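Local coordinates for protein ULam111 (Flavobacterium sp., PDB 5WUT) that probably hydrolyses internal beta-1,3-glucosidic bonds of laminarin, as a family 16 laminarinase with a beta-jelly-roll fold, at residues A[149-154]-A[179-184]; A[122-127]-A[155-160]; A[7-12]-A[20-25]; A[73-78]-A[107-112]; A[34-37]-A[41-44]. One frame throughout, in Å; residues are numbered along the deposited sequence.

Contact 1. Residues A[149-154]-A[179-184]; sequences KRTRID and ILVYTF
The classic beta bulge at V181 and Y182, where two successive residues face F174 of strand 172-176, directs both side chains at K149 and T151 of strand 149-152 in this jelly-roll enzyme. The two strands run antiparallel, at 169°, with axes 7.5 Å apart at closest approach. That spacing fits side chains meeting rather than direct backbone pairing; strand 149-152 bonds instead to strand 131-137. T151 and V181 meet almost at right angles, T151 OG1 lying 3.6 Å from V181 CB and T151 CG2 lying 4.0 Å from V181 CG1. From the second subunit, its I179 packs on T151, so the contact borders the dimer interface. K149 uses its root against the neighbouring bulge residue: K149 CB approaches Y182 CG obliquely at 3.7 Å. The lysine then bends twice, at chi2 (78°) and chi4 (76°); its aliphatic chain runs past V181 O, with K149 CG 3.7 Å from that oxygen, and NZ reaches it only through water. Between the strands sits a single bridging water: its oxygen accepts from K149 NZ at 2.8 Å, lies 2.7 Å from T151 OG1, and donates to V181 O at 3.1 Å.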
# COMPACT_ATOMS: atom_id res chain seq x y z
N LYS A 149 -9.26 5.14 -8.38
CA LYS A 149 -9.25 4.43 -7.11
C LYS A 149 -8.85 5.40 -6.01
O LYS A 149 -7.88 6.13 -6.16
CB LYS A 149 -8.28 3.25 -7.15
CG LYS A 149 -8.19 2.47 -5.84
CD LYS A 149 -9.37 1.54 -5.66
CE LYS A 149 -9.06 0.45 -4.64
NZ LYS A 149 -9.12 0.98 -3.24
N ARG A 150 -9.61 5.40 -4.92
CA ARG A 150 -9.27 6.16 -3.73
C ARG A 150 -8.60 5.21 -2.73
O ARG A 150 -9.17 4.17 -2.36
CB ARG A 150 -10.53 6.78 -3.11
CG ARG A 150 -10.33 7.55 -1.82
CD ARG A 150 -11.68 7.72 -1.12
NE ARG A 150 -12.69 8.22 -2.05
CZ ARG A 150 -13.00 9.50 -2.23
NH1 ARG A 150 -12.37 10.44 -1.54
NH2 ARG A 150 -13.94 9.84 -3.10
N THR A 151 -7.40 5.56 -2.31
CA THR A 151 -6.63 4.73 -1.39
C THR A 151 -6.40 5.44 -0.08
O THR A 151 -5.87 6.55 -0.04
CB THR A 151 -5.27 4.31 -2.00
OG1 THR A 151 -5.50 3.61 -3.23
CG2 THR A 151 -4.50 3.40 -1.06
N ARG A 152 -6.81 4.81 1.00
CA ARG A 152 -6.60 5.36 2.33
C ARG A 152 -5.20 5.09 2.85
O ARG A 152 -4.74 3.94 2.88
CB ARG A 152 -7.62 4.79 3.32
CG ARG A 152 -7.32 5.22 4.73
CD ARG A 152 -8.37 4.72 5.71
NE ARG A 152 -7.88 4.83 7.08
CZ ARG A 152 -8.49 4.29 8.13
NH1 ARG A 152 -9.62 3.61 7.96
NH2 ARG A 152 -7.97 4.43 9.35
N ILE A 153 -4.53 6.15 3.29
CA ILE A 153 -3.18 6.06 3.83
C ILE A 153 -3.06 7.11 4.92
O ILE A 153 -2.88 8.30 4.63
CB ILE A 153 -2.09 6.31 2.73
CG1 ILE A 153 -2.34 5.44 1.49
CG2 ILE A 153 -0.70 6.11 3.30
CD1 ILE A 153 -1.33 5.60 0.35
N ASP A 154 -3.19 6.72 6.19
CA ASP A 154 -3.27 7.72 7.25
C ASP A 154 -1.97 8.48 7.49
O ASP A 154 -1.97 9.53 8.13
CB ASP A 154 -3.72 7.07 8.56
CG ASP A 154 -5.17 6.70 8.56
OD1 ASP A 154 -5.87 6.97 7.55
OD2 ASP A 154 -5.63 6.14 9.57
N ILE A 179 3.42 -0.37 -2.96
CA ILE A 179 2.23 -1.23 -2.87
C ILE A 179 1.30 -1.01 -4.07
O ILE A 179 0.89 0.11 -4.35
CB ILE A 179 1.50 -0.99 -1.56
CG1 ILE A 179 2.43 -1.40 -0.42
CG2 ILE A 179 0.19 -1.75 -1.53
CD1 ILE A 179 1.86 -1.17 0.94
N LEU A 180 0.97 -2.09 -4.79
CA LEU A 180 0.06 -1.97 -5.92
C LEU A 180 -1.34 -1.62 -5.42
O LEU A 180 -1.95 -2.42 -4.70
CB LEU A 180 0.02 -3.25 -6.73
CG LEU A 180 -0.95 -3.28 -7.91
CD1 LEU A 180 -0.54 -2.26 -8.93
CD2 LEU A 180 -0.95 -4.68 -8.53
N VAL A 181 -1.83 -0.43 -5.78
CA VAL A 181 -3.12 0.02 -5.25
C VAL A 181 -4.24 0.02 -6.28
O VAL A 181 -5.42 0.05 -5.90
CB VAL A 181 -3.02 1.44 -4.66
CG1 VAL A 181 -2.06 1.43 -3.49
CG2 VAL A 181 -2.60 2.47 -5.72
N TYR A 182 -3.90 -0.03 -7.57
CA TYR A 182 -4.90 0.09 -8.62
C TYR A 182 -4.34 -0.42 -9.94
O TYR A 182 -3.17 -0.15 -10.27
CB TYR A 182 -5.38 1.55 -8.77
CG TYR A 182 -6.33 1.81 -9.92
CD1 TYR A 182 -7.50 1.07 -10.07
CD2 TYR A 182 -6.08 2.83 -10.83
CE1 TYR A 182 -8.37 1.30 -11.13
CE2 TYR A 182 -6.96 3.09 -11.88
CZ TYR A 182 -8.09 2.32 -12.02
OH TYR A 182 -8.93 2.57 -13.09
N THR A 183 -5.16 -1.14 -10.70
CA THR A 183 -4.77 -1.64 -12.01
C THR A 183 -5.86 -1.34 -13.03
O THR A 183 -7.04 -1.58 -12.79
CB THR A 183 -4.51 -3.16 -11.99
OG1 THR A 183 -3.41 -3.45 -11.12
CG2 THR A 183 -4.21 -3.66 -13.38
N PHE A 184 -5.47 -0.79 -14.18
CA PHE A 184 -6.39 -0.59 -15.29
C PHE A 184 -5.88 -1.45 -16.44
O PHE A 184 -4.75 -1.29 -16.90
CB PHE A 184 -6.48 0.89 -15.68
CG PHE A 184 -7.41 1.18 -16.83
CD1 PHE A 184 -8.76 0.87 -16.74
CD2 PHE A 184 -6.95 1.81 -17.98
CE1 PHE A 184 -9.63 1.14 -17.80
CE2 PHE A 184 -7.80 2.10 -19.03
CZ PHE A 184 -9.15 1.76 -18.94
O HOH W 1 -6.37 1.07 -3.11

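Contact 2. Residues A[122-127]-A[155-160]; sequences LEYVGK and TIEQGF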
# COMPACT_ATOMS: atom_id res chain seq x y z
N LEU A 122 0.25 11.02 -8.74
CA LEU A 122 0.13 11.59 -7.40
C LEU A 122 -1.05 12.53 -7.46
O LEU A 122 -1.04 13.49 -8.21
CB LEU A 122 1.41 12.34 -6.98
CG LEU A 122 1.52 13.00 -5.60
CD1 LEU A 122 2.96 13.38 -5.38
CD2 LEU A 122 0.63 14.24 -5.37
N GLU A 123 -2.09 12.24 -6.68
CA GLU A 123 -3.25 13.13 -6.58
C GLU A 123 -3.72 13.17 -5.14
O GLU A 123 -4.02 12.13 -4.55
CB GLU A 123 -4.40 12.68 -7.46
CG GLU A 123 -4.07 12.52 -8.91
CD GLU A 123 -3.95 13.85 -9.64
OE1 GLU A 123 -4.45 14.88 -9.13
OE2 GLU A 123 -3.35 13.85 -10.74
N TYR A 124 -3.80 14.37 -4.59
CA TYR A 124 -4.20 14.56 -3.20
C TYR A 124 -4.98 15.84 -3.11
O TYR A 124 -4.59 16.83 -3.72
CB TYR A 124 -2.97 14.61 -2.30
CG TYR A 124 -3.19 14.97 -0.85
CD1 TYR A 124 -2.92 16.26 -0.40
CD2 TYR A 124 -3.60 14.02 0.09
CE1 TYR A 124 -3.09 16.60 0.94
CE2 TYR A 124 -3.76 14.34 1.42
CZ TYR A 124 -3.50 15.64 1.84
OH TYR A 124 -3.67 15.97 3.16
N VAL A 125 -6.09 15.82 -2.39
CA VAL A 125 -6.78 17.08 -2.12
C VAL A 125 -6.80 17.25 -0.62
O VAL A 125 -7.26 16.37 0.11
CB VAL A 125 -8.20 17.13 -2.73
CG1 VAL A 125 -8.10 17.21 -4.24
CG2 VAL A 125 -9.05 15.93 -2.31
N GLY A 126 -6.27 18.37 -0.15
CA GLY A 126 -6.11 18.60 1.27
C GLY A 126 -7.42 18.60 2.05
O GLY A 126 -7.42 18.44 3.28
N LYS A 127 -8.54 18.81 1.35
CA LYS A 127 -9.85 18.75 1.99
C LYS A 127 -10.24 17.33 2.40
O LYS A 127 -11.18 17.14 3.17
CB LYS A 127 -10.93 19.33 1.08
CG LYS A 127 -11.15 18.54 -0.20
CD LYS A 127 -12.35 19.04 -0.97
CE LYS A 127 -12.58 18.23 -2.22
NZ LYS A 127 -13.76 18.71 -3.01
N THR A 155 -0.87 7.94 6.98
CA THR A 155 0.44 8.56 7.14
C THR A 155 0.88 9.39 5.94
O THR A 155 2.01 9.86 5.91
CB THR A 155 1.53 7.49 7.34
OG1 THR A 155 1.46 6.54 6.27
CG2 THR A 155 1.34 6.77 8.66
N ILE A 156 0.00 9.60 4.95
CA ILE A 156 0.49 10.16 3.69
C ILE A 156 1.02 11.60 3.83
O ILE A 156 1.91 12.01 3.09
CB ILE A 156 -0.60 10.11 2.58
CG1 ILE A 156 0.03 10.19 1.17
CG2 ILE A 156 -1.68 11.19 2.79
CD1 ILE A 156 0.79 8.92 0.77
N GLU A 157 0.50 12.34 4.80
CA GLU A 157 0.96 13.71 5.03
C GLU A 157 2.32 13.76 5.74
O GLU A 157 2.92 14.84 5.84
CB GLU A 157 -0.08 14.48 5.86
CG GLU A 157 -1.38 14.80 5.14
CD GLU A 157 -2.41 13.69 5.23
OE1 GLU A 157 -2.15 12.67 5.92
OE2 GLU A 157 -3.49 13.84 4.61
N GLN A 158 2.79 12.63 6.24
CA GLN A 158 4.06 12.59 6.98
C GLN A 158 5.22 12.24 6.08
O GLN A 158 5.25 11.15 5.51
CB GLN A 158 4.00 11.57 8.13
CG GLN A 158 2.92 11.82 9.17
CD GLN A 158 2.61 10.57 9.99
OE1 GLN A 158 3.50 9.79 10.33
NE2 GLN A 158 1.33 10.37 10.31
N GLY A 159 6.19 13.14 5.96
CA GLY A 159 7.42 12.86 5.23
C GLY A 159 7.22 12.66 3.74
O GLY A 159 6.20 13.08 3.18
N PHE A 160 8.19 12.01 3.11
CA PHE A 160 8.14 11.71 1.68
C PHE A 160 7.56 10.32 1.41
O PHE A 160 7.78 9.39 2.19
CB PHE A 160 9.54 11.82 1.05
CG PHE A 160 10.00 13.23 0.84
CD1 PHE A 160 10.47 13.98 1.92
CD2 PHE A 160 9.94 13.83 -0.42
CE1 PHE A 160 10.87 15.31 1.74
CE2 PHE A 160 10.34 15.15 -0.60
CZ PHE A 160 10.81 15.89 0.49
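Y124 and I156 face each other with CA atoms 9.4 Å apart, the first two residues beyond the corner the chain turns at L122, the second inside a type I beta turn from T155 to Q158. Q158 N closes that turn on T155 O at 2.9 Å, presenting I156 and E157 to the tyrosine. E157 CG lies beside its backbone N, and the chain then bends at chi2 (86°), bringing the carboxylate to the phenol. Y124 OH donates to E157 OE2 at 2.6 Å, and the oxygen receives it on its anti lone pair. The carboxylate comes to the ring's edge, near its plane, while its own plane stands 69° from that of the ring. On the CE2 side of the ring, I156 CG2 rests obliquely against Y124 CE2 at 4.0 Å, and L91 touches both side chains. A phenylalanine in place of Y124 would probably leave E157 OE2 without its phenolic donor and the carboxylate freer to turn. E157 OE2 also accepts from the backbone N of H130. With two donors on one oxygen, beside a buried tyrosine, the negative charge is likely to be stabilised and the carboxylate probably remains ionised.

Contact 3. Residues A[7-12]-A[20-25]; sequences LVWEEH and TKNWNF
E11 and W23 form the tight half of this contact, W9 and N22 the watery half, the backbones staying apart, with E11 CA and N22 CA 9.0 Å from each other. W23 NE1 donates to E11 OE2 at 2.8 Å with an N-H...O angle of 155°. The acceptor lies almost in the indole plane, at the ring's edge, and the indole meets OE2 on its anti side, somewhat out of the carboxylate plane. A bend at chi2 of E11 (62°) brings the carboxylate across to the ring. The other oxygen, OE1, accepts from F13 N, and the buried indole packs on I72, I204 and I231.

On the looser side W9, placed by a classic beta bulge with V8 opposite V233, meets N22 only at a distance: N22 ND2 stands at the edge of the W9 ring, near its plane and 4.0 Å from W9 CZ2, with the amide plane 88° from that of the ring. Water fills in the bonding. One water accepts from W9 NE1 and from N22 ND2, each at 3.0 Å. A second accepts from N22 ND2 at 2.8 Å and donates to E11 OE2 at 2.7 Å, while N22 OD1 takes the ammonium of K78. Gripped at OE2 by indole and water and at OE1 by F13 N, the E11 carboxylate is probably fixed in rotation, tying strand 7-11 to the loop before strand 24-25.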
# COMPACT_ATOMS: atom_id res chain seq x y z
N LEU A 7 17.45 2.36 -15.92
CA LEU A 7 17.07 3.75 -15.71
C LEU A 7 17.38 4.53 -16.97
O LEU A 7 18.55 4.62 -17.37
CB LEU A 7 17.81 4.35 -14.51
CG LEU A 7 17.46 5.81 -14.18
CD1 LEU A 7 16.03 5.89 -13.68
CD2 LEU A 7 18.43 6.35 -13.13
N VAL A 8 16.36 5.07 -17.62
CA VAL A 8 16.57 5.76 -18.90
C VAL A 8 16.63 7.29 -18.75
O VAL A 8 17.21 7.96 -19.60
CB VAL A 8 15.48 5.39 -19.94
CG1 VAL A 8 15.43 3.88 -20.11
CG2 VAL A 8 14.12 5.93 -19.54
N TRP A 9 16.01 7.83 -17.70
CA TRP A 9 16.05 9.26 -17.43
C TRP A 9 15.69 9.53 -15.98
O TRP A 9 14.85 8.86 -15.42
CB TRP A 9 15.10 10.05 -18.34
CG TRP A 9 15.17 11.54 -18.10
CD1 TRP A 9 16.24 12.36 -18.38
CD2 TRP A 9 14.15 12.40 -17.57
NE1 TRP A 9 15.95 13.65 -18.03
CE2 TRP A 9 14.67 13.71 -17.54
CE3 TRP A 9 12.84 12.18 -17.11
CZ2 TRP A 9 13.94 14.80 -17.07
CZ3 TRP A 9 12.11 13.27 -16.65
CH2 TRP A 9 12.66 14.56 -16.63
N GLU A 10 16.36 10.50 -15.37
CA GLU A 10 15.99 10.95 -14.04
C GLU A 10 16.11 12.45 -13.94
O GLU A 10 17.07 13.05 -14.44
CB GLU A 10 16.84 10.29 -12.94
CG GLU A 10 16.41 10.73 -11.53
CD GLU A 10 17.22 10.09 -10.43
OE1 GLU A 10 17.99 9.16 -10.72
OE2 GLU A 10 17.07 10.52 -9.26
N GLU A 11 15.10 13.05 -13.32
CA GLU A 11 15.18 14.43 -12.86
C GLU A 11 15.47 14.41 -11.36
O GLU A 11 14.61 14.02 -10.55
CB GLU A 11 13.87 15.17 -13.14
CG GLU A 11 13.80 16.54 -12.49
CD GLU A 11 14.89 17.48 -12.99
OE1 GLU A 11 15.95 17.56 -12.34
OE2 GLU A 11 14.66 18.15 -14.03
N HIS A 12 16.69 14.81 -10.99
CA HIS A 12 17.14 14.82 -9.59
C HIS A 12 16.78 16.11 -8.87
O HIS A 12 16.91 16.20 -7.65
CB HIS A 12 18.66 14.63 -9.49
CG HIS A 12 19.19 13.36 -10.09
ND1 HIS A 12 19.41 13.19 -11.44
CD2 HIS A 12 19.61 12.22 -9.50
CE1 HIS A 12 19.91 11.99 -11.66
NE2 HIS A 12 20.04 11.37 -10.49
N THR A 20 15.24 24.34 -18.08
CA THR A 20 14.21 24.63 -19.08
C THR A 20 14.45 23.95 -20.42
O THR A 20 13.64 24.08 -21.34
CB THR A 20 14.05 26.16 -19.29
OG1 THR A 20 15.32 26.74 -19.61
CG2 THR A 20 13.51 26.81 -18.03
N LYS A 21 15.53 23.19 -20.53
CA LYS A 21 15.71 22.33 -21.68
C LYS A 21 14.81 21.10 -21.54
O LYS A 21 14.47 20.45 -22.53
CB LYS A 21 17.17 21.90 -21.84
CG LYS A 21 18.11 23.04 -22.12
CD LYS A 21 17.74 23.74 -23.42
CE LYS A 21 18.78 24.81 -23.78
NZ LYS A 21 20.13 24.43 -23.29
N ASN A 22 14.43 20.80 -20.31
CA ASN A 22 13.54 19.67 -20.05
C ASN A 22 12.15 20.08 -19.58
O ASN A 22 11.21 19.29 -19.70
CB ASN A 22 14.17 18.73 -19.03
CG ASN A 22 15.38 18.01 -19.58
OD1 ASN A 22 15.50 17.84 -20.80
ND2 ASN A 22 16.27 17.58 -18.71
N TRP A 23 12.01 21.31 -19.06
CA TRP A 23 10.74 21.76 -18.46
C TRP A 23 10.19 23.03 -19.09
O TRP A 23 10.93 23.95 -19.43
CB TRP A 23 10.89 22.01 -16.95
CG TRP A 23 11.15 20.75 -16.18
CD1 TRP A 23 12.37 20.24 -15.82
CD2 TRP A 23 10.17 19.82 -15.72
NE1 TRP A 23 12.21 19.06 -15.14
CE2 TRP A 23 10.87 18.78 -15.06
CE3 TRP A 23 8.77 19.78 -15.77
CZ2 TRP A 23 10.21 17.68 -14.48
CZ3 TRP A 23 8.12 18.71 -15.18
CH2 TRP A 23 8.84 17.67 -14.55
N ASN A 24 8.86 23.06 -19.22
CA ASN A 24 8.13 24.27 -19.59
C ASN A 24 7.41 24.81 -18.38
O ASN A 24 7.04 24.03 -17.48
CB ASN A 24 7.09 23.99 -20.65
CG ASN A 24 7.63 23.21 -21.81
OD1 ASN A 24 8.43 23.71 -22.58
ND2 ASN A 24 7.19 21.96 -21.93
N PHE A 25 7.18 26.12 -18.35
CA PHE A 25 6.19 26.66 -17.43
C PHE A 25 4.85 26.81 -18.14
O PHE A 25 4.78 27.27 -19.29
CB PHE A 25 6.61 28.03 -16.88
CG PHE A 25 7.80 27.99 -16.00
CD1 PHE A 25 7.67 27.75 -14.64
CD2 PHE A 25 9.07 28.19 -16.52
CE1 PHE A 25 8.77 27.72 -13.81
CE2 PHE A 25 10.18 28.16 -15.70
CZ PHE A 25 10.04 27.92 -14.35
O HOH W 2 18.31 15.42 -18.69
O HOH W 3 16.58 17.78 -15.91

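Contact 4. Residues A[73-78]-A[107-112]; sequences TTQGKK and NIKTVG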
# COMPACT_ATOMS: atom_id res chain seq x y z
N THR A 73 5.66 21.41 -17.06
CA THR A 73 5.50 20.19 -17.85
C THR A 73 6.77 19.86 -18.60
O THR A 73 7.64 20.72 -18.77
CB THR A 73 4.40 20.30 -18.91
OG1 THR A 73 4.91 21.00 -20.06
CG2 THR A 73 3.20 21.03 -18.37
N THR A 74 6.87 18.63 -19.09
CA THR A 74 7.99 18.28 -19.97
C THR A 74 7.55 18.14 -21.43
O THR A 74 8.24 17.53 -22.23
CB THR A 74 8.69 16.98 -19.53
OG1 THR A 74 7.79 15.87 -19.67
CG2 THR A 74 9.18 17.08 -18.11
N GLN A 75 6.40 18.73 -21.77
CA GLN A 75 5.85 18.61 -23.12
C GLN A 75 6.87 18.98 -24.20
O GLN A 75 7.45 20.06 -24.15
CB GLN A 75 4.61 19.49 -23.28
CG GLN A 75 3.90 19.27 -24.61
CD GLN A 75 2.65 20.12 -24.75
OE1 GLN A 75 2.39 21.01 -23.94
NE2 GLN A 75 1.84 19.81 -25.76
N GLY A 76 7.05 18.08 -25.16
CA GLY A 76 7.96 18.32 -26.28
C GLY A 76 9.43 18.31 -25.93
O GLY A 76 10.27 18.60 -26.79
N LYS A 77 9.75 17.97 -24.68
CA LYS A 77 11.13 18.00 -24.18
C LYS A 77 11.61 16.68 -23.57
O LYS A 77 12.72 16.24 -23.84
CB LYS A 77 11.28 19.11 -23.16
CG LYS A 77 11.15 20.49 -23.80
CD LYS A 77 11.19 21.60 -22.78
CE LYS A 77 11.31 22.93 -23.51
NZ LYS A 77 11.31 24.05 -22.53
N LYS A 78 10.79 16.09 -22.71
CA LYS A 78 11.08 14.76 -22.18
C LYS A 78 9.79 13.95 -22.21
O LYS A 78 8.89 14.17 -21.40
CB LYS A 78 11.64 14.84 -20.76
CG LYS A 78 13.13 15.22 -20.71
CD LYS A 78 13.99 14.07 -21.21
CE LYS A 78 15.48 14.45 -21.27
NZ LYS A 78 15.79 15.36 -22.40
N ASN A 107 0.07 13.53 -28.19
CA ASN A 107 -0.73 14.03 -29.31
C ASN A 107 -1.80 15.05 -28.90
O ASN A 107 -2.69 15.36 -29.69
CB ASN A 107 -1.39 12.87 -30.06
CG ASN A 107 -2.37 12.08 -29.19
OD1 ASN A 107 -2.53 12.37 -28.00
ND2 ASN A 107 -3.03 11.10 -29.79
N ILE A 108 -1.71 15.60 -27.68
CA ILE A 108 -2.72 16.53 -27.20
C ILE A 108 -2.90 17.75 -28.12
O ILE A 108 -4.00 18.28 -28.24
CB ILE A 108 -2.40 17.01 -25.75
CG1 ILE A 108 -3.56 17.82 -25.17
CG2 ILE A 108 -1.09 17.78 -25.70
CD1 ILE A 108 -3.39 18.18 -23.70
N LYS A 109 -1.84 18.18 -28.81
CA LYS A 109 -2.02 19.37 -29.63
C LYS A 109 -2.73 19.08 -30.94
O LYS A 109 -3.21 20.00 -31.59
CB LYS A 109 -0.68 20.05 -29.94
CG LYS A 109 0.04 20.60 -28.72
CD LYS A 109 1.14 21.58 -29.13
CE LYS A 109 1.55 22.49 -27.98
NZ LYS A 109 0.46 22.66 -26.96
N THR A 110 -2.86 17.81 -31.32
CA THR A 110 -3.67 17.48 -32.50
C THR A 110 -5.02 16.84 -32.19
O THR A 110 -5.97 17.02 -32.94
CB THR A 110 -2.90 16.57 -33.48
OG1 THR A 110 -2.61 15.31 -32.86
CG2 THR A 110 -1.61 17.23 -33.90
N VAL A 111 -5.14 16.11 -31.08
CA VAL A 111 -6.42 15.47 -30.79
C VAL A 111 -7.13 16.06 -29.58
O VAL A 111 -8.32 15.81 -29.37
CB VAL A 111 -6.27 13.94 -30.56
CG1 VAL A 111 -5.53 13.30 -31.72
CG2 VAL A 111 -5.57 13.65 -29.24
N GLY A 112 -6.42 16.88 -28.80
CA GLY A 112 -7.00 17.49 -27.61
C GLY A 112 -7.18 16.54 -26.44
O GLY A 112 -6.91 15.35 -26.54
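Q75 supplies the largest share of this surface contact, about 64 of the 109 Å² buried, by reaching out to K109 and I108 on the short helix 108-111. Its side chain is fully extended: CG stands anti to the backbone N (chi1 -173°) and chi2 is near 180°, which carries the amide clear of its own turn to the helix. K109 comes at an oblique angle, its aliphatic end running beside the amide group, with Q75 CD 4.2 Å from K109 CE and 4.0 Å from K109 NZ. I108, the residue before K109 on the helix, adds a smaller patch, its CG2 methyl lying 4.5 Å from Q75 CD.

The base of the glutamine is set by the chain around it. Q75 N donates to T73 OG1 at 3.2 Å, an ST turn, and its carbonyl O accepts from N24 ND2. T74 O takes both K77 N and K78 N, and T74 OG1 donates to K78 O at 2.7 Å, fastening the loop that interrupts strand 66-80. At the start of the helix the N-cap residue N107 gives its carbonyl O to T110 N and V111 N, and G112 N closes on I108 O.

Y201 of strand 200-208 touches both Q75 and I108, linking the two sides. Strand 66-80 lies between strands 24-25 and 200-208, while helix 108-111 belongs to the connection from strand 97-105 to strand 118-123.

Contact 5. Residues A[34-37]-A[41-44]; sequences CGWG and RQLY
With chi1 of W36 at -62° and of Y44 at -75°, each ring stands anti to its own carbonyl carbon, and the two aromatic side chains converge. They form a T-shaped (edge-to-face) pair: the edge of Y44 is directed at one face of the W36 indole, five-membered ring and phenol centroids 4.8 Å apart, planes at 63°. Y44 CD2 is the touching atom, 3.5 Å from W36 CE2 and set off toward the rim. Q42 flanks the pair: its CG lies over a face of the Y44 ring, and its amide reaches W36 obliquely, with NE2 3.5 Å from W36 CD1. Q42 NE2 donates to E40 OE1, and its OE1 accepts from I208 N. W36 NE1 binds G28 O, and Y44 OH pairs with N205 ND2. Cutting W36 back to alanine removes the indole, which would probably open a gap against the Y44 edge and leave G28 O without its indole donor. The weakly bonded helical turn that carries W36, with positive phi at G35, W36 and G37, follows the C31-C34 disulfide, while strand 42-44 runs parallel to strand 66-80, whose R71 touches both rings, and A207 of strand 200-208 packs on Q42 and Y44.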
# COMPACT_ATOMS: atom_id res chain seq x y z
N CYS A 34 -10.22 29.33 -18.88
CA CYS A 34 -10.00 30.08 -17.64
C CYS A 34 -10.21 29.21 -16.40
O CYS A 34 -11.21 28.50 -16.29
CB CYS A 34 -10.93 31.29 -17.58
SG CYS A 34 -10.81 32.44 -19.00
N GLY A 35 -9.29 29.31 -15.45
CA GLY A 35 -9.34 28.51 -14.24
C GLY A 35 -8.84 27.09 -14.45
O GLY A 35 -9.11 26.20 -13.64
N TRP A 36 -8.13 26.90 -15.56
CA TRP A 36 -7.48 25.64 -15.92
C TRP A 36 -8.41 24.43 -15.99
O TRP A 36 -7.98 23.30 -15.78
CB TRP A 36 -6.34 25.38 -14.93
CG TRP A 36 -5.33 26.47 -15.03
CD1 TRP A 36 -5.24 27.58 -14.25
CD2 TRP A 36 -4.28 26.58 -16.00
NE1 TRP A 36 -4.19 28.38 -14.67
CE2 TRP A 36 -3.59 27.78 -15.75
CE3 TRP A 36 -3.86 25.77 -17.06
CZ2 TRP A 36 -2.49 28.19 -16.51
CZ3 TRP A 36 -2.77 26.18 -17.82
CH2 TRP A 36 -2.11 27.38 -17.54
N GLY A 37 -9.66 24.66 -16.37
CA GLY A 37 -10.56 23.56 -16.64
C GLY A 37 -11.36 23.16 -15.42
O GLY A 37 -12.31 22.38 -15.52
N ARG A 41 -8.49 28.90 -8.49
CA ARG A 41 -8.18 30.26 -8.04
C ARG A 41 -6.80 30.80 -8.45
O ARG A 41 -6.64 32.02 -8.61
CB ARG A 41 -8.28 30.35 -6.51
CG ARG A 41 -9.65 29.98 -5.95
CD ARG A 41 -9.77 30.39 -4.50
NE ARG A 41 -10.99 29.84 -3.91
CZ ARG A 41 -11.47 30.18 -2.71
NH1 ARG A 41 -10.86 31.10 -1.97
NH2 ARG A 41 -12.58 29.60 -2.27
N GLN A 42 -5.80 29.93 -8.62
CA GLN A 42 -4.43 30.41 -8.76
C GLN A 42 -4.05 30.94 -10.13
O GLN A 42 -4.56 30.49 -11.16
CB GLN A 42 -3.44 29.29 -8.37
CG GLN A 42 -3.22 28.24 -9.47
CD GLN A 42 -4.42 27.34 -9.70
OE1 GLN A 42 -5.22 27.12 -8.78
NE2 GLN A 42 -4.55 26.81 -10.91
N LEU A 43 -3.14 31.92 -10.12
CA LEU A 43 -2.35 32.22 -11.29
C LEU A 43 -1.05 31.46 -11.15
O LEU A 43 -0.43 31.45 -10.09
CB LEU A 43 -2.04 33.72 -11.43
CG LEU A 43 -3.20 34.68 -11.57
CD1 LEU A 43 -2.64 36.07 -11.87
CD2 LEU A 43 -4.12 34.22 -12.68
N TYR A 44 -0.65 30.79 -12.22
CA TYR A 44 0.62 30.09 -12.20
C TYR A 44 1.73 31.05 -12.63
O TYR A 44 1.54 31.87 -13.53
CB TYR A 44 0.56 28.87 -13.10
CG TYR A 44 -0.23 27.71 -12.53
CD1 TYR A 44 0.08 27.19 -11.29
CD2 TYR A 44 -1.25 27.12 -13.26
CE1 TYR A 44 -0.62 26.11 -10.77
CE2 TYR A 44 -1.95 26.04 -12.75
CZ TYR A 44 -1.62 25.54 -11.51
OH TYR A 44 -2.31 24.46 -10.99

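How the contacts relate
Contacts 3 and 4 join directly, their centres 15 Å apart: N24 N to T73 O (2.7 Å) and T20 O to K77 NZ (2.6 Å) are probable hydrogen bonds. Contact 5 comes within about 7 Å of contact 3 and 8 Å of contact 4 by nearest atoms; its strand 42-44 neighbours strand 66-80. Contacts 1 and 2 adjoin at D154 and T155, centres 13 Å apart. Contact 1 lies across the chain's centre from contacts 4 and 5, about 27 and 28 Å between centres. Segment 122-127 of contact 2 includes the end of EIDILE (118-123), which matches the signature carrying the catalytic carboxylates in family 16 relatives, so the active site probably lies beside it.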